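Local coordinates for RahU protein (Pseudomonas aeruginosa PAO1, PDB 6ZC2) that interacts with membrane ceramide phosphorylethanolamine and, as an aegerolysin, probably binds glycolipids, at residues A25-G30 with I42-V47; G86-D91 with V128-G133. All coordinates share one frame; numbering follows the deposited sequence. Where two conformers were deposited one is given.

In the fold
Contact 2 spans the two sheets of the beta-sandwich; contact 1 sets a short connecting helix on strand 19-27 at its periphery. Contact 2 is core: strands 83-92 and 126-134, one from each sheet, meet through three buried hydrophobic side chains. Contact 1 is only partly buried, placing residues 25-27 of strand 19-27 against the single-turn helix 44-47. Its small apolar touch is accompanied by helix capping and serine hydroxyl bonds, whereas contact 2 is purely apolar between its segments, with the polar Thr87 and Asp91 on the outer face of strand 83-92. The contacts lie about 15 Å apart, centre to centre, yet join directly: Leu27 CD2 packs 3.9 Å from Trp90 CZ2, and strands 19-27 and 83-92 belong to the same sheet.

Contact 1 of 2, residues A25-G30 with I42-V47; sequences ATLQWG and ISTEEV. With EDO (1,2-ethanediol), chain I.
Val47, in the short helix 44-47, leans against Ala25 of strand 19-27 with one of its two methyl branches. Its CB already lies 4.2 Å from Ala25 CB. One atom further out, CG1, anti to the backbone N (chi1 176°), comes to 3.8 Å from Ala25 CB, whereas CG2 diverges from it. Beyond the pair, the Val47 side chain also packs on Phe32 and Ile60, so the buried valine sits between strand 19-27 and the six-stranded sheet.

One helical turn earlier, Thr44 adds a looser touch. Its CB stands 4.1 Å from the carbonyl oxygen Ala25 O, and its methyl CG2 is 4.4 Å from Leu27 CD1. No hydrogen bond directly links the two segments. Instead Ser48, just past the helix, ties them through its hydroxyl, which is bonded to both Ala25 N and Thr44 O.

The helix turn is held at its start by Ser43, the N-cap residue, whose OG accepts from Glu46 N over 3.0 Å at an N-H...O angle of 155°. A backbone bond from Val47 N to Ser43 O closes the same turn. On the outer side, the extended Glu46 side chain receives a hydrogen bond from an ethanediol, with O2 of that molecule 2.7 Å from Glu46 OE2.

The chain turns a corner at Gln28, where Gln28 and Trp29 both face Gln73 in a classic beta bulge. The whole is a capped single-turn helix in the connection between strands 41-42 and 51-53, which crosses from one sheet of the aegerolysin beta-sandwich to the other.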
# COMPACT_ATOMS: atom_id res chain seq x y z
N ALA A 25 -4.59 1.95 8.62
CA ALA A 25 -4.55 2.64 7.33
C ALA A 25 -4.95 4.10 7.52
O ALA A 25 -5.84 4.41 8.31
CB ALA A 25 -5.48 1.96 6.34
N THR A 26 -4.27 5.00 6.81
CA THR A 26 -4.55 6.43 6.92
C THR A 26 -4.32 7.08 5.56
O THR A 26 -3.51 6.61 4.75
CB THR A 26 -3.67 7.15 7.95
OG1 THR A 26 -2.29 7.11 7.54
CG2 THR A 26 -3.81 6.56 9.36
N LEU A 27 -5.06 8.16 5.32
CA LEU A 27 -4.92 8.95 4.11
C LEU A 27 -4.79 10.41 4.48
O LEU A 27 -5.61 10.94 5.23
CB LEU A 27 -6.14 8.81 3.20
CG LEU A 27 -6.34 7.44 2.57
CD1 LEU A 27 -7.72 7.36 1.96
CD2 LEU A 27 -5.25 7.14 1.54
N GLN A 28 -3.75 11.06 3.95
CA GLN A 28 -3.69 12.52 3.99
C GLN A 28 -4.46 13.13 2.83
O GLN A 28 -5.04 14.20 2.98
CB GLN A 28 -2.23 12.97 3.95
CG GLN A 28 -1.42 12.64 5.19
CD GLN A 28 -1.03 11.16 5.28
OE1 GLN A 28 -0.43 10.61 4.37
NE2 GLN A 28 -1.37 10.53 6.40
N TRP A 29 -4.47 12.45 1.68
CA TRP A 29 -5.18 12.89 0.48
C TRP A 29 -5.70 11.66 -0.26
O TRP A 29 -5.01 10.64 -0.30
CB TRP A 29 -4.23 13.65 -0.46
CG TRP A 29 -3.74 14.93 0.13
CD1 TRP A 29 -2.56 15.15 0.79
CD2 TRP A 29 -4.43 16.18 0.12
NE1 TRP A 29 -2.47 16.46 1.18
CE2 TRP A 29 -3.61 17.12 0.78
CE3 TRP A 29 -5.66 16.60 -0.39
CZ2 TRP A 29 -3.98 18.45 0.95
CZ3 TRP A 29 -6.02 17.93 -0.22
CH2 TRP A 29 -5.19 18.83 0.44
N GLY A 30 -6.89 11.78 -0.84
CA GLY A 30 -7.42 10.73 -1.69
C GLY A 30 -8.42 9.83 -0.98
O GLY A 30 -8.95 10.14 0.09
N ILE A 42 -13.82 2.27 -0.58
CA ILE A 42 -13.70 1.41 0.59
C ILE A 42 -13.24 2.29 1.75
O ILE A 42 -12.36 3.14 1.58
CB ILE A 42 -12.68 0.27 0.33
CG1 ILE A 42 -13.10 -0.57 -0.89
CG2 ILE A 42 -12.49 -0.61 1.58
CD1 ILE A 42 -14.35 -1.40 -0.67
N SER A 43 -13.84 2.10 2.93
CA SER A 43 -13.48 2.93 4.07
C SER A 43 -12.09 2.57 4.61
O SER A 43 -11.59 1.45 4.43
CB SER A 43 -14.49 2.75 5.20
OG SER A 43 -14.39 1.45 5.77
N THR A 44 -11.48 3.53 5.30
CA THR A 44 -10.22 3.24 5.98
C THR A 44 -10.40 2.13 7.00
O THR A 44 -9.50 1.30 7.18
CB THR A 44 -9.62 4.49 6.62
OG1 THR A 44 -10.42 4.92 7.73
CG2 THR A 44 -9.51 5.62 5.60
N GLU A 45 -11.56 2.06 7.65
CA GLU A 45 -11.81 1.00 8.62
C GLU A 45 -11.79 -0.38 7.95
O GLU A 45 -11.26 -1.34 8.51
CB GLU A 45 -13.14 1.23 9.34
CG GLU A 45 -13.31 2.63 9.89
CD GLU A 45 -14.09 3.53 8.95
OE1 GLU A 45 -13.45 4.31 8.20
OE2 GLU A 45 -15.34 3.47 8.95
N GLU A 46 -12.39 -0.49 6.76
CA GLU A 46 -12.40 -1.78 6.07
C GLU A 46 -11.00 -2.18 5.62
O GLU A 46 -10.61 -3.35 5.78
CB GLU A 46 -13.37 -1.77 4.89
CG GLU A 46 -13.36 -3.11 4.14
CD GLU A 46 -14.49 -3.28 3.13
OE1 GLU A 46 -15.46 -2.49 3.12
OE2 GLU A 46 -14.40 -4.25 2.34
N VAL A 47 -10.22 -1.25 5.07
CA VAL A 47 -8.84 -1.57 4.72
C VAL A 47 -8.08 -2.07 5.94
O VAL A 47 -7.32 -3.05 5.88
CB VAL A 47 -8.14 -0.35 4.08
CG1 VAL A 47 -6.67 -0.67 3.81
CG2 VAL A 47 -8.86 0.06 2.79
C1 EDO I . -12.00 -5.49 0.22
O1 EDO I . -11.00 -5.54 -0.80
C2 EDO I . -11.34 -5.66 1.58
O2 EDO I . -12.34 -6.01 2.54

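Contact 2 of 2, residues G86-D91 with V128-G133; sequences GTFSWD and VTLTLG. With EDO (1,2-ethanediol), chain F; EDO (1,2-ethanediol), chain D.
In the hydrophobic core of the aegerolysin beta-sandwich, Phe88 of strand 83-92 meets Leu130 and Val128 of strand 126-134, each strand belonging to a different sheet. The two strands run in opposite directions on facing sheets, and their closest CA atoms, those of Phe88 and Leu130, are 8.7 Å apart, a separation bridged by side chains alone.

Phe88 carries its ring anti to the backbone N (chi1 -173°), which projects it into the space between the sheets. Leu130 approaches from the other side, and the two side chains slide past one another in opposite directions. Leu130 CD2 reaches 4.0 Å from Phe88 CD1, near the base of the ring. At the far end, Phe88 CZ lies 4.3 Å from Val128 CG1. Both methyls come to the ring obliquely, so the aromatic group is flanked at its base and its tip by two residues of the same strand.

Neighbouring strands add to the packing: Phe76 meets the Phe88 ring with planes about 25° apart, Val9 and Thr115 also touch Phe88, and Phe104 packs on Leu130.

The outer side of strand 83-92 is polar. Thr87 OG1 is bonded to Asp77 OD1 and also accepts from an ethanediol O2 at 2.9 Å, while near the strand's end Asp91 OD1 takes a 2.7 Å bond from O2 of a second ethanediol.

With no hydrogen bond or charge pair between the two segments, cohesion between them rests on van der Waals contact and the burial of apolar surface, as in the core of a beta-sandwich.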
# COMPACT_ATOMS: atom_id res chain seq x y z
N GLY A 86 5.98 -3.61 9.82
CA GLY A 86 6.44 -2.37 9.23
C GLY A 86 5.28 -1.59 8.65
O GLY A 86 4.11 -1.92 8.85
N THR A 87 5.63 -0.53 7.91
CA THR A 87 4.68 0.44 7.38
C THR A 87 4.96 0.70 5.90
O THR A 87 6.10 0.98 5.53
CB THR A 87 4.78 1.78 8.14
OG1 THR A 87 4.50 1.56 9.52
CG2 THR A 87 3.82 2.82 7.56
N PHE A 88 3.92 0.61 5.07
CA PHE A 88 4.00 1.01 3.67
C PHE A 88 3.38 2.40 3.51
O PHE A 88 2.26 2.64 3.97
CB PHE A 88 3.26 0.02 2.76
CG PHE A 88 3.47 0.31 1.30
CD1 PHE A 88 4.56 -0.21 0.62
CD2 PHE A 88 2.60 1.15 0.61
CE1 PHE A 88 4.78 0.09 -0.71
CE2 PHE A 88 2.82 1.45 -0.72
CZ PHE A 88 3.91 0.93 -1.38
N SER A 89 4.11 3.32 2.84
CA SER A 89 3.67 4.70 2.65
C SER A 89 3.89 5.11 1.20
O SER A 89 4.77 4.57 0.52
CB SER A 89 4.46 5.67 3.55
OG SER A 89 4.22 5.43 4.92
N TRP A 90 3.10 6.09 0.73
CA TRP A 90 3.24 6.57 -0.64
C TRP A 90 2.79 8.02 -0.74
O TRP A 90 2.03 8.53 0.09
CB TRP A 90 2.42 5.72 -1.65
CG TRP A 90 0.94 5.88 -1.43
CD1 TRP A 90 0.10 6.79 -2.04
CD2 TRP A 90 0.12 5.15 -0.50
NE1 TRP A 90 -1.17 6.66 -1.55
CE2 TRP A 90 -1.19 5.67 -0.60
CE3 TRP A 90 0.38 4.12 0.41
CZ2 TRP A 90 -2.24 5.17 0.16
CZ3 TRP A 90 -0.66 3.63 1.17
CH2 TRP A 90 -1.96 4.16 1.05
N ASP A 91 3.24 8.68 -1.82
CA ASP A 91 2.85 10.05 -2.14
C ASP A 91 2.84 10.20 -3.66
O ASP A 91 3.89 10.04 -4.29
CB ASP A 91 3.81 11.05 -1.50
CG ASP A 91 3.47 12.48 -1.84
OD1 ASP A 91 2.26 12.80 -1.94
OD2 ASP A 91 4.41 13.29 -2.02
N VAL A 128 2.37 -1.52 -7.63
CA VAL A 128 3.58 -1.83 -6.88
C VAL A 128 3.33 -3.15 -6.16
O VAL A 128 2.29 -3.33 -5.53
CB VAL A 128 3.89 -0.73 -5.84
CG1 VAL A 128 5.08 -1.13 -4.96
CG2 VAL A 128 4.15 0.60 -6.53
N THR A 129 4.29 -4.08 -6.25
CA THR A 129 4.19 -5.34 -5.52
C THR A 129 5.00 -5.25 -4.23
O THR A 129 6.14 -4.76 -4.24
CB THR A 129 4.68 -6.51 -6.38
OG1 THR A 129 3.88 -6.60 -7.57
CG2 THR A 129 4.58 -7.83 -5.62
N LEU A 130 4.41 -5.69 -3.12
CA LEU A 130 5.03 -5.67 -1.79
C LEU A 130 5.13 -7.11 -1.31
O LEU A 130 4.11 -7.74 -0.98
CB LEU A 130 4.19 -4.83 -0.82
CG LEU A 130 4.63 -4.81 0.64
CD1 LEU A 130 6.04 -4.22 0.79
CD2 LEU A 130 3.63 -4.04 1.48
N THR A 131 6.34 -7.66 -1.28
CA THR A 131 6.56 -9.06 -0.90
C THR A 131 7.11 -9.13 0.52
O THR A 131 8.20 -8.62 0.80
CB THR A 131 7.48 -9.75 -1.91
OG1 THR A 131 6.91 -9.66 -3.22
CG2 THR A 131 7.67 -11.21 -1.55
N LEU A 132 6.34 -9.76 1.42
CA LEU A 132 6.58 -9.72 2.86
C LEU A 132 7.02 -11.09 3.37
O LEU A 132 6.37 -12.10 3.10
CB LEU A 132 5.29 -9.34 3.58
CG LEU A 132 4.72 -7.95 3.27
CD1 LEU A 132 3.25 -7.84 3.70
CD2 LEU A 132 5.55 -6.87 3.94
N GLY A 133 8.10 -11.10 4.16
CA GLY A 133 8.58 -12.33 4.77
C GLY A 133 9.20 -12.11 6.14
O GLY A 133 9.44 -10.98 6.57
C1 EDO F . 8.11 0.72 10.88
O1 EDO F . 7.86 0.44 12.27
C2 EDO F . 7.94 2.21 10.63
O2 EDO F . 6.64 2.62 11.08
C1 EDO D . -1.63 15.42 -2.67
O1 EDO D . -1.68 15.75 -4.05
C2 EDO D . -0.57 14.35 -2.46
O2 EDO D . 0.75 14.91 -2.60